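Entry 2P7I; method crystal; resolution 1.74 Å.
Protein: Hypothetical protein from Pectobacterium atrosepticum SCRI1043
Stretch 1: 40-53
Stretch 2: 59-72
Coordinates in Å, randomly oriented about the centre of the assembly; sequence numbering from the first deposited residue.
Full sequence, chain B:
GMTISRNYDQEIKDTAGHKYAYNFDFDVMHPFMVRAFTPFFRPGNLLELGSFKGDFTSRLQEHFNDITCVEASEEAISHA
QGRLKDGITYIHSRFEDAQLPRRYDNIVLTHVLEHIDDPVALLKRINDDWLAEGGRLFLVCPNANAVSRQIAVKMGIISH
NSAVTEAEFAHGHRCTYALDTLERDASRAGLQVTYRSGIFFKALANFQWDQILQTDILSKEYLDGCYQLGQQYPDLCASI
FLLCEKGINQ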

# COMPACT_ATOMS: atom_id res chain seq x y z
N PHE B 40 -24.22 -2.09 -5.66
CA PHE B 40 -24.39 -3.53 -5.49
C PHE B 40 -25.77 -3.97 -5.07
O PHE B 40 -26.05 -5.18 -5.09
CB PHE B 40 -23.41 -4.04 -4.42
CG PHE B 40 -21.97 -3.77 -4.72
CD1 PHE B 40 -21.38 -4.35 -5.83
CD2 PHE B 40 -21.19 -2.97 -3.88
CE1 PHE B 40 -20.04 -4.15 -6.12
CE2 PHE B 40 -19.85 -2.76 -4.15
CZ PHE B 40 -19.27 -3.35 -5.26
N PHE B 41 -26.62 -3.04 -4.65
CA PHE B 41 -27.97 -3.36 -4.18
C PHE B 41 -28.71 -4.18 -5.23
O PHE B 41 -28.60 -3.92 -6.43
CB PHE B 41 -28.79 -2.12 -3.87
CG PHE B 41 -28.50 -1.47 -2.53
CD1 PHE B 41 -28.23 -2.21 -1.38
CD2 PHE B 41 -28.58 -0.08 -2.41
CE1 PHE B 41 -28.02 -1.57 -0.14
CE2 PHE B 41 -28.35 0.55 -1.21
CZ PHE B 41 -28.07 -0.18 -0.07
N ARG B 42 -29.41 -5.21 -4.75
CA ARG B 42 -30.30 -6.02 -5.56
C ARG B 42 -31.72 -5.50 -5.47
O ARG B 42 -32.15 -5.02 -4.42
CB ARG B 42 -30.33 -7.44 -5.02
CG ARG B 42 -29.01 -8.14 -4.91
CD ARG B 42 -28.62 -8.70 -6.22
NE ARG B 42 -29.67 -9.60 -6.65
CZ ARG B 42 -29.93 -9.91 -7.91
NH1 ARG B 42 -29.18 -9.42 -8.90
NH2 ARG B 42 -30.94 -10.72 -8.18
N PRO B 43 -32.51 -5.67 -6.54
CA PRO B 43 -33.93 -5.30 -6.40
C PRO B 43 -34.59 -6.25 -5.43
O PRO B 43 -34.16 -7.39 -5.32
CB PRO B 43 -34.50 -5.50 -7.81
CG PRO B 43 -33.52 -6.48 -8.48
CD PRO B 43 -32.18 -6.23 -7.86
N GLY B 44 -35.58 -5.78 -4.69
CA GLY B 44 -36.33 -6.66 -3.81
C GLY B 44 -36.35 -6.08 -2.43
O GLY B 44 -36.44 -4.90 -2.29
N ASN B 45 -36.20 -6.92 -1.42
CA ASN B 45 -36.29 -6.47 -0.03
C ASN B 45 -34.92 -6.40 0.66
O ASN B 45 -33.92 -6.81 0.11
CB ASN B 45 -37.25 -7.37 0.74
CG ASN B 45 -36.77 -8.80 0.82
OD1 ASN B 45 -35.69 -9.12 0.33
ND2 ASN B 45 -37.54 -9.64 1.48
N LEU B 46 -34.91 -5.87 1.87
CA LEU B 46 -33.69 -5.77 2.63
C LEU B 46 -33.91 -6.22 4.06
O LEU B 46 -34.99 -6.00 4.62
CB LEU B 46 -33.16 -4.34 2.60
CG LEU B 46 -31.84 -4.06 3.34
CD1 LEU B 46 -30.98 -3.08 2.60
CD2 LEU B 46 -32.15 -3.56 4.73
N LEU B 47 -32.90 -6.87 4.62
CA LEU B 47 -32.85 -7.24 6.02
C LEU B 47 -31.68 -6.48 6.68
O LEU B 47 -30.55 -6.57 6.21
CB LEU B 47 -32.65 -8.75 6.17
CG LEU B 47 -32.44 -9.34 7.57
CD1 LEU B 47 -33.64 -9.22 8.51
CD2 LEU B 47 -32.00 -10.84 7.44
N GLU B 48 -31.97 -5.75 7.76
CA GLU B 48 -30.94 -5.03 8.53
C GLU B 48 -30.75 -5.71 9.88
O GLU B 48 -31.64 -5.67 10.75
CB GLU B 48 -31.28 -3.55 8.70
CG GLU B 48 -30.22 -2.80 9.51
CD GLU B 48 -30.55 -1.34 9.82
OE1 GLU B 48 -31.72 -0.92 9.75
OE2 GLU B 48 -29.59 -0.63 10.19
N LEU B 49 -29.61 -6.38 10.02
CA LEU B 49 -29.29 -7.10 11.24
C LEU B 49 -28.57 -6.17 12.20
O LEU B 49 -27.53 -5.62 11.87
CB LEU B 49 -28.41 -8.31 10.89
CG LEU B 49 -29.15 -9.39 10.10
CD1 LEU B 49 -28.19 -10.45 9.58
CD2 LEU B 49 -30.24 -9.99 10.99
N GLY B 50 -29.15 -5.99 13.38
CA GLY B 50 -28.61 -5.08 14.40
C GLY B 50 -28.98 -3.65 14.12
O GLY B 50 -28.11 -2.80 14.03
N SER B 51 -30.26 -3.38 13.99
CA SER B 51 -30.73 -2.06 13.51
C SER B 51 -30.69 -0.99 14.60
O SER B 51 -30.85 0.22 14.34
CB SER B 51 -32.14 -2.20 12.96
OG SER B 51 -32.93 -3.02 13.81
N PHE B 52 -30.52 -1.44 15.84
CA PHE B 52 -30.49 -0.56 17.01
C PHE B 52 -31.60 0.51 16.98
O PHE B 52 -32.78 0.16 16.85
CB PHE B 52 -29.08 0.02 17.13
CG PHE B 52 -28.74 0.49 18.52
CD1 PHE B 52 -28.94 -0.35 19.62
CD2 PHE B 52 -28.19 1.74 18.71
CE1 PHE B 52 -28.61 0.07 20.90
CE2 PHE B 52 -27.86 2.16 19.98
CZ PHE B 52 -28.07 1.32 21.08
N LYS B 53 -31.23 1.80 17.07
CA LYS B 53 -32.21 2.89 17.21
C LYS B 53 -32.70 3.38 15.86
O LYS B 53 -33.50 4.30 15.81
CB LYS B 53 -31.61 4.08 17.96
CG LYS B 53 -31.26 3.80 19.43
CD LYS B 53 -30.71 5.05 20.15
N ARG B 59 -31.54 5.89 6.41
CA ARG B 59 -30.85 6.08 5.15
C ARG B 59 -31.19 4.98 4.15
O ARG B 59 -31.31 5.23 2.94
CB ARG B 59 -29.35 6.13 5.39
CG ARG B 59 -28.97 7.28 6.27
CD ARG B 59 -27.52 7.41 6.37
NE ARG B 59 -27.14 8.55 7.21
CZ ARG B 59 -26.94 9.80 6.78
NH1 ARG B 59 -27.05 10.13 5.50
NH2 ARG B 59 -26.59 10.72 7.65
N LEU B 60 -31.32 3.76 4.65
CA LEU B 60 -31.72 2.64 3.83
C LEU B 60 -33.14 2.78 3.27
O LEU B 60 -33.43 2.30 2.17
CB LEU B 60 -31.57 1.36 4.64
CG LEU B 60 -30.14 0.93 4.97
CD1 LEU B 60 -30.22 -0.34 5.79
CD2 LEU B 60 -29.26 0.78 3.68
N GLN B 61 -34.02 3.42 4.04
CA GLN B 61 -35.39 3.71 3.60
C GLN B 61 -35.46 4.58 2.34
O GLN B 61 -36.46 4.54 1.61
CB GLN B 61 -36.19 4.37 4.72
CG GLN B 61 -36.61 3.40 5.80
CD GLN B 61 -37.60 4.03 6.77
OE1 GLN B 61 -37.22 4.86 7.60
NE2 GLN B 61 -38.86 3.64 6.66
N GLU B 62 -34.42 5.36 2.08
CA GLU B 62 -34.34 6.07 0.81
C GLU B 62 -34.16 5.10 -0.36
O GLU B 62 -34.37 5.48 -1.50
CB GLU B 62 -33.22 7.11 0.81
CG GLU B 62 -33.36 8.17 1.90
CD GLU B 62 -34.77 8.75 1.98
OE1 GLU B 62 -35.28 9.24 0.94
OE2 GLU B 62 -35.38 8.70 3.08
N HIS B 63 -33.78 3.85 -0.09
CA HIS B 63 -33.53 2.89 -1.17
C HIS B 63 -34.49 1.72 -1.27
O HIS B 63 -34.58 1.10 -2.34
CB HIS B 63 -32.10 2.35 -1.02
CG HIS B 63 -31.07 3.37 -1.37
ND1 HIS B 63 -30.67 4.34 -0.48
CD2 HIS B 63 -30.41 3.60 -2.52
CE1 HIS B 63 -29.79 5.13 -1.07
NE2 HIS B 63 -29.61 4.70 -2.31
N PHE B 64 -35.16 1.39 -0.17
CA PHE B 64 -36.00 0.21 -0.10
C PHE B 64 -37.26 0.58 0.67
O PHE B 64 -37.16 1.21 1.70
CB PHE B 64 -35.27 -0.91 0.66
CG PHE B 64 -34.12 -1.47 -0.08
CD1 PHE B 64 -34.30 -2.49 -0.98
CD2 PHE B 64 -32.84 -0.99 0.15
CE1 PHE B 64 -33.22 -3.01 -1.67
CE2 PHE B 64 -31.77 -1.51 -0.54
CZ PHE B 64 -31.97 -2.52 -1.45
N ASN B 65 -38.41 0.16 0.17
CA ASN B 65 -39.65 0.27 0.94
C ASN B 65 -39.94 -0.94 1.84
O ASN B 65 -40.81 -0.87 2.72
CB ASN B 65 -40.85 0.50 -0.00
CG ASN B 65 -40.98 -0.56 -1.10
OD1 ASN B 65 -40.38 -1.64 -1.03
ND2 ASN B 65 -41.78 -0.25 -2.12
N ASP B 66 -39.28 -2.06 1.61
CA ASP B 66 -39.57 -3.27 2.36
C ASP B 66 -38.32 -3.68 3.09
O ASP B 66 -37.46 -4.34 2.52
CB ASP B 66 -40.05 -4.37 1.43
CG ASP B 66 -40.41 -5.65 2.16
OD1 ASP B 66 -40.29 -5.70 3.41
OD2 ASP B 66 -40.84 -6.60 1.46
N ILE B 67 -38.25 -3.26 4.35
CA ILE B 67 -37.09 -3.46 5.21
C ILE B 67 -37.53 -4.21 6.44
O ILE B 67 -38.54 -3.89 7.02
CB ILE B 67 -36.45 -2.14 5.66
CG1 ILE B 67 -35.92 -1.35 4.45
CG2 ILE B 67 -35.30 -2.42 6.61
CD1 ILE B 67 -35.39 0.06 4.78
N THR B 68 -36.74 -5.21 6.81
CA THR B 68 -36.98 -5.98 8.01
C THR B 68 -35.78 -5.72 8.91
O THR B 68 -34.62 -5.76 8.45
CB THR B 68 -37.14 -7.47 7.70
OG1 THR B 68 -38.27 -7.64 6.83
CG2 THR B 68 -37.32 -8.31 8.96
N CYS B 69 -36.06 -5.41 10.17
CA CYS B 69 -35.05 -4.98 11.13
C CYS B 69 -35.05 -5.89 12.32
O CYS B 69 -36.07 -6.00 13.00
CB CYS B 69 -35.34 -3.57 11.64
SG CYS B 69 -35.18 -2.21 10.47
N VAL B 70 -33.90 -6.50 12.60
CA VAL B 70 -33.72 -7.37 13.75
C VAL B 70 -32.82 -6.66 14.74
O VAL B 70 -31.71 -6.22 14.40
CB VAL B 70 -33.10 -8.74 13.38
CG1 VAL B 70 -32.96 -9.62 14.61
CG2 VAL B 70 -33.94 -9.45 12.35
N GLU B 71 -33.31 -6.55 15.97
CA GLU B 71 -32.61 -5.85 17.05
C GLU B 71 -32.97 -6.52 18.35
O GLU B 71 -34.14 -6.83 18.58
CB GLU B 71 -33.02 -4.38 17.07
CG GLU B 71 -32.48 -3.57 18.24
CD GLU B 71 -30.99 -3.73 18.48
OE1 GLU B 71 -30.20 -3.73 17.50
OE2 GLU B 71 -30.61 -3.84 19.66
N ALA B 72 -31.97 -6.75 19.19
CA ALA B 72 -32.15 -7.46 20.47
C ALA B 72 -32.71 -6.55 21.60
O ALA B 72 -33.37 -7.04 22.52
CB ALA B 72 -30.84 -8.08 20.91
O HOH W 1 -38.02 -3.00 -0.85
O HOH W 2 -37.69 -7.07 4.25

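Strands 46-49 and 67-71 lie side by side and run parallel, with 17° between their directions. In a parallel ladder alternate residues of one strand bond to the two residues flanking their partner; here L46 and E48 do so, while the N and O of L47 and L49 make no such bond to this strand. L46 N donates to D66 O at 3.0 Å, and L46 O accepts from T68 N at 2.9 Å. E48 N donates to T68 O at 2.7 Å, and E48 O accepts from V70 N at 3.0 Å. E48 thus has both backbone polar atoms satisfied by the other strand.

The ladder ends at V70 O. This carbonyl accepts from G50 N at 2.8 Å and from S51 N at 3.2 Å, so it serves two consecutive amides as the chain turns at G50. The positive phi of G50 favours glycine. The next amide turns to a side chain: F52 N donates to E71 OE1 at 2.8 Å. E71 OE2 is hydrogen-bonded to a residue just outside the stretches.

Two waters serve the start of the ladder. Water 1 donates to G44 O at 2.9 Å and to N65 OD1 at 2.7 Å, bridging the two loops. Water 2 hydrogen-bonds to T68 OG1, its oxygen 2.7 Å away; L46 O at 2.9 Å and D66 OD1 at 3.1 Å are also within its reach, and it has too few protons to be sure of serving them all. The side-chain polar atoms of N45 and both carboxylate oxygens of D66 find partners elsewhere in the structure.

The remaining contact is mostly apolar. F64 packs its ring face on L46, with L46 CB 4.1 Å from the ring centroid. The edge of the same ring meets the face of F41, with F41 CD1 and F64 CE2 3.7 Å apart. L60 adds to this cluster, its CD1 3.9 Å from L46 CD2. On the sheet face that carries L47, L49, T68 and V70, L47 CD1 meets V70 CG2 at 3.9 Å.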